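Local structure of alpha-pyrone synthesis polyketide synthase-like Pks18 (Mycobacterium tuberculosis, 1TED) at residues A[120-125]-A[157-162]; A[114-119]-A[226-231]. The protein probably extends medium- and long-chain aliphatic acyl-CoA starters with malonyl-CoA to make tri- and tetraketide alpha-pyrones, as a homodimeric type III polyketide synthase. One frame throughout, in Å; residues are numbered along the deposited sequence.

Contact 1: residues A[120-125]-A[157-162]; sequences VSKRAL and KELGLS
Leu159, near the C-terminal end of helix 151-159, points its side chain at the last turn of helix 102-125 and is met there by Ser121, Lys122 and Leu125. Its two methyls divide the work. CD2 of Leu159 takes the inner side, 3.6 Å from CD1 of Leu125 and 3.8 Å from CB of Ser121, so this one methyl sits against residues one helical turn apart. CG and CD1 face Lys122 instead, with CG of Leu159 3.9 Å from CG of the lysine. Leu125 and Leu159 cross at a slant, each reaching over with a single branch.

Ser121 gives the contact its CB alone. With OG anti to the carbonyl carbon (chi1 -64°), the hydroxyl is placed to bond Ala117 O, one turn back in its own helix. Beyond the CG that meets Leu159, Lys122 runs on fully extended, chi2 to chi4 all close to 180°, until NZ donates to a water at 3.0 Å. That water in turn donates to Glu158 O, 3.3 Å away, bridging the two helices at their exposed edge. The carboxylate of Glu158 is not in contact with the ammonium: Glu158 OE2 stays 6.3 Å from Lys122 NZ. Gly160, with positive phi, then turns the chain out of the helix, and Leu161 packs on Ile135 of strand 135-142.

The chemistry is therefore graded, from leucine methyls on the inner side to a water-mediated lysine link outside, joining two helices of the thiolase fold by apolar packing with a polar fringe.

Contact 2: residues A[114-119]-A[226-231]; sequences VPLAVD and DGCAAL
In the layered alpha/beta thiolase fold, helices pack on both faces of a mixed sheet, and here helix 102-125 lies on strand 226-236, touching it through Leu116, Ala117 and Cys228. Over these short segments the axes approach to 8.2 Å and run in roughly the same direction, 31° apart. Ala117 and Cys228 have the closest CA atoms, 6.4 Å apart.

Cys228 is the strand's main point of contact. Its side chain points toward the helix, and the two halves of that side chain meet different atoms: CB meets the Leu116 side chain, while SG lies against the helix backbone at Leu116 O and Ala117 CA. Leu116 reaches toward the strand with CG anti to its own backbone nitrogen (chi1 -177°), which sets CG of Leu116 3.6 Å from CB of Cys228. CD2 of Leu116 touches the same CB, and Leu116 CD2 also comes within 4.3 Å of Gly227 C, so the leucine spans the start of the peptide leading into the cysteine. The glycine has no side chain to add on either face.

On its flanks the contact merges with the rest of the core. Ile202 of the adjacent strand 196-204 touches both Leu116 and Cys228, and Ala117 also meets Val151 of helix 151-159. Ala229 faces the other way and packs on Val350 and Ile353 of helix 349-361, so that strand 226-236 is sandwiched between helices.

The thiol of Cys228 extends along the strand-facing side of the helix, its rotation (chi1 -176°) carrying sulfur beyond Leu116's side chain to the backbone of the next residue: Cys228 SG lies 3.8 Å from Ala117 CA, nearer than the 4.3 Å to Ala117 CB.

In the fold
Both contacts use helix 102-125, but different turns and different faces of it. Contact 2 is buried and sets the helix on strand 226-236 of the mixed sheet; contact 1 lies farther from the chain's centre and is only partly buried, joining the helix's last turn to helix 151-159. The chemistry follows: contact 2 is entirely apolar and thiol packing, whereas contact 1 adds a lysine and a water at its exposed edge. They touch directly through Val120, which packs on Cys228 and Ala230, and through Val118, which turns from the strand to meet Glu158 and Leu159. Helix 102-125 thus packs on strand 226-236 on one side and on helix 151-159 on another.

Contact 1: residues A[120-125]-A[157-162]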
# COMPACT_ATOMS: atom_id res chain seq x y z
N VAL A 120 6.21 15.37 -12.39
CA VAL A 120 7.11 15.49 -11.22
C VAL A 120 8.18 14.40 -11.19
O VAL A 120 9.35 14.69 -10.90
CB VAL A 120 6.30 15.47 -9.91
CG1 VAL A 120 7.23 15.54 -8.70
CG2 VAL A 120 5.34 16.66 -9.90
N SER A 121 7.79 13.17 -11.49
CA SER A 121 8.70 12.03 -11.53
C SER A 121 9.84 12.33 -12.49
O SER A 121 11.00 12.03 -12.21
CB SER A 121 7.97 10.76 -11.99
OG SER A 121 6.96 10.38 -11.06
N LYS A 122 9.50 12.90 -13.64
CA LYS A 122 10.50 13.27 -14.66
C LYS A 122 11.44 14.33 -14.11
O LYS A 122 12.64 14.26 -14.35
CB LYS A 122 9.83 13.84 -15.92
CG LYS A 122 9.19 12.83 -16.85
CD LYS A 122 8.51 13.56 -18.00
CE LYS A 122 7.78 12.61 -18.95
NZ LYS A 122 7.04 13.36 -20.01
N ARG A 123 10.90 15.33 -13.41
CA ARG A 123 11.73 16.39 -12.86
C ARG A 123 12.75 15.85 -11.86
O ARG A 123 13.87 16.36 -11.78
CB ARG A 123 10.89 17.47 -12.16
CG ARG A 123 9.77 18.08 -12.98
CD ARG A 123 9.08 19.21 -12.20
NE ARG A 123 7.86 19.63 -12.87
CZ ARG A 123 7.26 20.80 -12.69
NH1 ARG A 123 7.77 21.69 -11.85
NH2 ARG A 123 6.17 21.09 -13.38
N ALA A 124 12.36 14.82 -11.11
CA ALA A 124 13.24 14.22 -10.10
C ALA A 124 14.39 13.43 -10.73
O ALA A 124 15.48 13.35 -10.16
CB ALA A 124 12.44 13.32 -9.16
N LEU A 125 14.14 12.85 -11.90
CA LEU A 125 15.15 12.07 -12.60
C LEU A 125 16.01 12.93 -13.53
O LEU A 125 17.16 12.59 -13.81
CB LEU A 125 14.48 10.95 -13.39
CG LEU A 125 13.86 9.81 -12.57
CD1 LEU A 125 12.79 9.11 -13.39
CD2 LEU A 125 14.95 8.82 -12.13
N LYS A 157 4.90 3.34 -17.86
CA LYS A 157 4.62 3.43 -19.28
C LYS A 157 5.02 4.78 -19.85
O LYS A 157 5.66 4.86 -20.90
CB LYS A 157 3.13 3.17 -19.55
CG LYS A 157 2.73 1.71 -19.40
CD LYS A 157 1.32 1.45 -19.92
CE LYS A 157 1.01 -0.03 -19.93
NZ LYS A 157 -0.23 -0.30 -20.69
N GLU A 158 4.66 5.85 -19.15
CA GLU A 158 4.97 7.20 -19.58
C GLU A 158 6.47 7.52 -19.61
O GLU A 158 6.97 8.09 -20.58
CB GLU A 158 4.27 8.20 -18.67
CG GLU A 158 3.68 9.36 -19.42
CD GLU A 158 2.55 8.91 -20.31
OE1 GLU A 158 1.56 8.36 -19.78
OE2 GLU A 158 2.65 9.10 -21.54
N LEU A 159 7.19 7.16 -18.54
CA LEU A 159 8.62 7.44 -18.47
C LEU A 159 9.48 6.38 -19.13
O LEU A 159 10.70 6.51 -19.17
CB LEU A 159 9.09 7.60 -17.03
CG LEU A 159 8.88 8.94 -16.34
CD1 LEU A 159 7.39 9.26 -16.23
CD2 LEU A 159 9.51 8.87 -14.95
N GLY A 160 8.84 5.34 -19.63
CA GLY A 160 9.58 4.28 -20.29
C GLY A 160 10.46 3.52 -19.32
O GLY A 160 11.61 3.21 -19.61
N LEU A 161 9.91 3.23 -18.14
CA LEU A 161 10.66 2.47 -17.15
C LEU A 161 10.61 1.00 -17.57
O LEU A 161 9.81 0.62 -18.43
CB LEU A 161 10.06 2.69 -15.76
CG LEU A 161 10.09 4.17 -15.34
CD1 LEU A 161 9.58 4.33 -13.92
CD2 LEU A 161 11.51 4.72 -15.46
N SER A 162 11.47 0.17 -16.97
CA SER A 162 11.48 -1.25 -17.32
C SER A 162 10.20 -1.96 -16.95
O SER A 162 9.69 -1.80 -15.84
CB SER A 162 12.61 -1.99 -16.61
OG SER A 162 12.39 -3.39 -16.71
O HOH W 1 5.97 11.04 -21.54

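Contact 2: residues A[114-119]-A[226-231]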
# COMPACT_ATOMS: atom_id res chain seq x y z
N VAL A 114 -2.36 11.41 -12.99
CA VAL A 114 -1.40 10.92 -13.98
C VAL A 114 -0.49 12.00 -14.55
O VAL A 114 0.74 11.90 -14.44
CB VAL A 114 -2.13 10.19 -15.14
CG1 VAL A 114 -1.13 9.80 -16.23
CG2 VAL A 114 -2.86 8.95 -14.59
N PRO A 115 -1.06 13.04 -15.19
CA PRO A 115 -0.25 14.12 -15.77
C PRO A 115 0.72 14.73 -14.76
O PRO A 115 1.90 14.92 -15.05
CB PRO A 115 -1.30 15.13 -16.21
CG PRO A 115 -2.48 14.29 -16.52
CD PRO A 115 -2.49 13.28 -15.41
N LEU A 116 0.21 15.02 -13.57
CA LEU A 116 1.01 15.62 -12.52
C LEU A 116 2.13 14.72 -12.00
O LEU A 116 3.25 15.18 -11.79
CB LEU A 116 0.12 16.06 -11.36
CG LEU A 116 0.83 16.77 -10.20
CD1 LEU A 116 1.49 18.05 -10.71
CD2 LEU A 116 -0.17 17.08 -9.12
N ALA A 117 1.82 13.45 -11.78
CA ALA A 117 2.81 12.50 -11.27
C ALA A 117 3.88 12.19 -12.32
O ALA A 117 5.05 12.06 -12.00
CB ALA A 117 2.13 11.20 -10.80
N VAL A 118 3.46 12.06 -13.58
CA VAL A 118 4.40 11.80 -14.65
C VAL A 118 5.36 12.98 -14.77
O VAL A 118 6.57 12.81 -14.91
CB VAL A 118 3.66 11.57 -15.99
CG1 VAL A 118 4.65 11.61 -17.17
CG2 VAL A 118 2.94 10.23 -15.96
N ASP A 119 4.83 14.19 -14.68
CA ASP A 119 5.66 15.38 -14.77
C ASP A 119 6.68 15.50 -13.63
O ASP A 119 7.87 15.69 -13.87
CB ASP A 119 4.77 16.62 -14.84
CG ASP A 119 5.55 17.93 -14.69
OD1 ASP A 119 6.71 18.00 -15.16
OD2 ASP A 119 4.99 18.88 -14.12
N ASP A 226 -3.88 20.23 -2.92
CA ASP A 226 -3.38 19.24 -3.89
C ASP A 226 -1.88 19.37 -4.16
O ASP A 226 -1.35 20.47 -4.22
CB ASP A 226 -4.14 19.38 -5.22
CG ASP A 226 -5.61 18.98 -5.12
OD1 ASP A 226 -6.13 18.84 -3.99
OD2 ASP A 226 -6.25 18.82 -6.18
N GLY A 227 -1.20 18.24 -4.34
CA GLY A 227 0.22 18.33 -4.60
C GLY A 227 0.86 17.01 -4.97
O GLY A 227 0.26 15.95 -4.84
N CYS A 228 2.10 17.08 -5.44
CA CYS A 228 2.83 15.88 -5.82
C CYS A 228 4.31 16.07 -5.54
O CYS A 228 4.83 17.19 -5.60
CB CYS A 228 2.62 15.59 -7.31
SG CYS A 228 3.40 14.06 -7.88
N ALA A 229 4.98 14.98 -5.20
CA ALA A 229 6.40 15.03 -4.92
C ALA A 229 7.01 13.67 -5.21
O ALA A 229 6.34 12.64 -5.08
CB ALA A 229 6.66 15.43 -3.47
N ALA A 230 8.27 13.67 -5.61
CA ALA A 230 8.95 12.43 -5.94
C ALA A 230 10.38 12.46 -5.43
O ALA A 230 10.99 13.52 -5.33
CB ALA A 230 8.93 12.21 -7.46
N LEU A 231 10.91 11.29 -5.10
CA LEU A 231 12.28 11.16 -4.62
C LEU A 231 12.95 10.05 -5.41
O LEU A 231 12.30 9.08 -5.79
CB LEU A 231 12.31 10.77 -3.14
CG LEU A 231 11.57 11.62 -2.12
CD1 LEU A 231 11.60 10.90 -0.78
CD2 LEU A 231 12.20 13.00 -2.01